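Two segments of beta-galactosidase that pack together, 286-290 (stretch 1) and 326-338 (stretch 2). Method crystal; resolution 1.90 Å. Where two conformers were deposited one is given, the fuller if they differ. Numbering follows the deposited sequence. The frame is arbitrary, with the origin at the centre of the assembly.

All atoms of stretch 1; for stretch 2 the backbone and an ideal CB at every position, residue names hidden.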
# COMPACT_ATOMS: atom_id res chain seq x y z
N TYR A 286 2.24 -6.93 -21.87
CA TYR A 286 2.46 -7.50 -23.19
C TYR A 286 1.91 -8.93 -23.35
O TYR A 286 2.29 -9.64 -24.30
CB TYR A 286 3.96 -7.44 -23.49
CG TYR A 286 4.52 -6.03 -23.57
CD1 TYR A 286 4.12 -5.16 -24.59
CD2 TYR A 286 5.47 -5.57 -22.64
CE1 TYR A 286 4.63 -3.87 -24.68
CE2 TYR A 286 5.99 -4.29 -22.73
CZ TYR A 286 5.57 -3.44 -23.75
OH TYR A 286 6.08 -2.16 -23.85
N LEU A 287 1.02 -9.35 -22.45
CA LEU A 287 0.43 -10.69 -22.43
C LEU A 287 0.15 -11.29 -23.82
O LEU A 287 0.48 -12.44 -24.06
CB LEU A 287 -0.91 -10.67 -21.67
CG LEU A 287 -1.70 -11.98 -21.56
CD1 LEU A 287 -0.97 -12.98 -20.69
CD2 LEU A 287 -3.09 -11.71 -21.01
N ARG A 288 -0.47 -10.51 -24.70
CA ARG A 288 -0.98 -11.01 -25.98
C ARG A 288 -0.12 -10.70 -27.20
O ARG A 288 -0.51 -11.06 -28.32
CB ARG A 288 -2.41 -10.50 -26.20
CG ARG A 288 -3.38 -10.87 -25.08
CD ARG A 288 -4.83 -10.67 -25.52
NE ARG A 288 -5.77 -10.95 -24.45
CZ ARG A 288 -6.12 -12.17 -24.03
NH1 ARG A 288 -5.62 -13.26 -24.59
NH2 ARG A 288 -6.99 -12.29 -23.03
N VAL A 289 1.03 -10.03 -27.00
CA VAL A 289 1.98 -9.75 -28.10
C VAL A 289 3.44 -10.15 -27.86
O VAL A 289 4.23 -10.19 -28.81
CB VAL A 289 1.93 -8.26 -28.51
CG1 VAL A 289 0.55 -7.91 -29.05
CG2 VAL A 289 2.30 -7.34 -27.34
N GLY A 290 3.81 -10.43 -26.61
CA GLY A 290 5.21 -10.67 -26.26
C GLY A 290 5.95 -9.38 -26.03
O GLY A 290 5.49 -8.31 -26.43
N UNK A 326 -1.24 -19.87 -21.32
CA UNK A 326 -1.23 -19.88 -22.78
C UNK A 326 -2.38 -19.03 -23.36
O UNK A 326 -3.40 -19.56 -23.81
CB UNK A 326 -1.33 -21.32 -23.29
N UNK A 327 -2.21 -17.70 -23.34
CA UNK A 327 -3.25 -16.83 -23.87
C UNK A 327 -3.33 -16.87 -25.39
O UNK A 327 -2.37 -17.29 -26.04
CB UNK A 327 -3.01 -15.39 -23.41
N UNK A 328 -4.48 -16.48 -25.93
CA UNK A 328 -4.62 -16.22 -27.36
C UNK A 328 -3.88 -14.93 -27.72
O UNK A 328 -3.91 -13.96 -26.94
CB UNK A 328 -6.10 -16.13 -27.75
N UNK A 329 -3.20 -14.89 -28.88
CA UNK A 329 -2.57 -13.63 -29.32
C UNK A 329 -3.59 -12.53 -29.60
O UNK A 329 -4.76 -12.82 -29.88
CB UNK A 329 -1.73 -13.87 -30.58
N UNK A 330 -3.16 -11.28 -29.50
CA UNK A 330 -4.02 -10.15 -29.90
C UNK A 330 -4.35 -10.29 -31.39
O UNK A 330 -3.54 -10.84 -32.15
CB UNK A 330 -3.34 -8.81 -29.62
N UNK A 331 -5.52 -9.82 -31.79
CA UNK A 331 -5.85 -9.77 -33.20
C UNK A 331 -4.80 -8.90 -33.90
O UNK A 331 -4.48 -7.81 -33.43
CB UNK A 331 -7.26 -9.23 -33.42
N UNK A 332 -4.23 -9.43 -34.98
CA UNK A 332 -3.12 -8.79 -35.71
C UNK A 332 -1.70 -9.17 -35.26
O UNK A 332 -0.72 -8.82 -35.94
CB UNK A 332 -3.27 -7.27 -35.59
N UNK A 333 -1.58 -9.90 -34.14
CA UNK A 333 -0.25 -10.25 -33.61
C UNK A 333 0.57 -11.15 -34.53
O UNK A 333 1.78 -11.00 -34.60
CB UNK A 333 -0.41 -10.94 -32.25
N UNK A 334 -0.07 -12.08 -35.25
CA UNK A 334 0.68 -12.97 -36.15
C UNK A 334 1.26 -12.15 -37.32
O UNK A 334 2.41 -12.35 -37.71
CB UNK A 334 -0.22 -14.09 -36.67
N UNK A 335 0.46 -11.23 -37.86
CA UNK A 335 0.95 -10.26 -38.85
C UNK A 335 2.11 -9.43 -38.29
O UNK A 335 3.13 -9.25 -38.97
CB UNK A 335 -0.19 -9.34 -39.29
N UNK A 336 1.94 -8.95 -37.06
CA UNK A 336 2.96 -8.16 -36.37
C UNK A 336 4.29 -8.90 -36.33
O UNK A 336 5.32 -8.36 -36.72
CB UNK A 336 2.50 -7.82 -34.95
N UNK A 337 4.25 -10.15 -35.85
CA UNK A 337 5.48 -10.94 -35.69
C UNK A 337 6.13 -11.27 -37.02
O UNK A 337 7.36 -11.34 -37.10
CB UNK A 337 5.18 -12.24 -34.94
N UNK A 338 5.31 -11.47 -38.05
CA UNK A 338 5.81 -11.79 -39.39
C UNK A 338 6.57 -10.60 -39.98
O UNK A 338 7.72 -10.76 -40.41
CB UNK A 338 4.66 -12.19 -40.31

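Positions 326 and 331 point their CBs away from stretch 1, with nothing of it within reach, so the contact sets no preference and polar residues are acceptable; they are N326, whose amide is hydrogen-bonded elsewhere in the structure, and D331.

At 327 the CB points toward stretch 1, the ideal CB lying 4.1 Å from L287 CG and 3.6 Å from R288 NH1. A phi of -73° admits proline, and a compact apolar side chain would suit the leucine. P327 is deposited: its CG lies 3.7 Å from L287 CD1, an apolar contact.

Position 328 turns its CB sideways, but its carbonyl faces the arginine, so the backbone does the main work and many side chains, small or polar, would fit. The residue is T328. R288 NH1 donates to T328 O at 3.0 Å, with the acceptor near the guanidinium plane; T328 OG1 is 3.2 Å from R288 NH1, but the angle is too poor for a hydrogen bond.

At 329 the CB points away overall, though the ideal CB sits 3.8 Å from R288 O. The phi of -65° suits proline, among others, and no donor to stretch 1 is required of its nitrogen. P329 instead brings its CA to 3.4 Å from R288 O, a CA-H...O contact.

The nitrogen at 330 must stay a donor, because R288 O lies directly before it; this argues against proline. With V289 CG1 4.0 Å from the ideal CB, a small apolar residue fits well. A330 donates from N to R288 O at 2.9 Å, nearly linear at 169°, and its CB meets V289 CG1.

At 332, phi/psi of 91/-9 would jam a CB against the preceding carbonyl, which calls for glycine. G332 sits third in the type II turn from A330 to 333 and occupies the N-cap position, right before the helix.

At 333 the CB points toward stretch 1, and the ideal CB lies 3.9 Å from R288 O; a small side chain suits so close an approach. A333 also touches V289 through its CB.

Positions 334, 335 and 338 are out of reach, and helical geometry admits many residues; they are V334, R335 and T338.

Position 336 points toward stretch 1 from a distance, so a longer apolar chain is needed to reach V289: L336 CD1 lies 4.4 Å from V289 CG1.

At 337 the CB points sideways, and V289 O offers an acceptor to a long side chain with a donor. W337 provides it: NE1 donates a hydrogen bond to V289 O at 2.9 Å, the acceptor lying at the ring edge.

Stretch 2 (326-338) NPTPADGAVRLWT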
# COMPACT_ATOMS: atom_id res chain seq x y z
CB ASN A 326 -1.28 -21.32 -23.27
CG ASN A 326 -0.07 -22.12 -22.80
OD1 ASN A 326 1.05 -21.87 -23.24
ND2 ASN A 326 -0.29 -23.05 -21.88
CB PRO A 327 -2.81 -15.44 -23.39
CG PRO A 327 -1.32 -15.54 -23.38
CD PRO A 327 -1.05 -16.92 -22.86
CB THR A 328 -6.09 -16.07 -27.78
OG1 THR A 328 -6.77 -15.20 -26.88
CG2 THR A 328 -6.80 -17.44 -27.80
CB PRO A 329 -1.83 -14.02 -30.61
CG PRO A 329 -1.78 -15.50 -30.64
CD PRO A 329 -2.93 -16.00 -29.81
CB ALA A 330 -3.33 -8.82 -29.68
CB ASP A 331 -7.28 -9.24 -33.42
CG ASP A 331 -8.37 -10.28 -33.05
OD1 ASP A 331 -8.10 -11.52 -32.99
OD2 ASP A 331 -9.53 -9.85 -32.85
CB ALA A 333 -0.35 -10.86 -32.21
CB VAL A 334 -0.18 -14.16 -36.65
CG1 VAL A 334 0.61 -14.99 -37.66
CG2 VAL A 334 -0.65 -15.01 -35.47
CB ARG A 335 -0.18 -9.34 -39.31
CG ARG A 335 0.26 -8.07 -40.03
CD ARG A 335 -0.94 -7.41 -40.70
NE ARG A 335 -0.55 -6.18 -41.39
CZ ARG A 335 -0.51 -4.97 -40.83
NH1 ARG A 335 -0.80 -4.77 -39.55
NH2 ARG A 335 -0.14 -3.93 -41.58
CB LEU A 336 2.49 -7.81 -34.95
CG LEU A 336 3.17 -6.69 -34.15
CD1 LEU A 336 2.52 -6.63 -32.77
CD2 LEU A 336 4.67 -6.84 -33.98
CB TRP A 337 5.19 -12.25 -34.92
CG TRP A 337 4.62 -12.08 -33.54
CD1 TRP A 337 4.93 -11.10 -32.64
CD2 TRP A 337 3.66 -12.93 -32.90
NE1 TRP A 337 4.22 -11.28 -31.47
CE2 TRP A 337 3.43 -12.39 -31.61
CE3 TRP A 337 2.96 -14.09 -33.29
CZ2 TRP A 337 2.53 -12.97 -30.70
CZ3 TRP A 337 2.07 -14.66 -32.39
CH2 TRP A 337 1.87 -14.11 -31.10
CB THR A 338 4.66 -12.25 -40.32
OG1 THR A 338 3.95 -13.33 -39.70
CG2 THR A 338 5.19 -12.72 -41.68
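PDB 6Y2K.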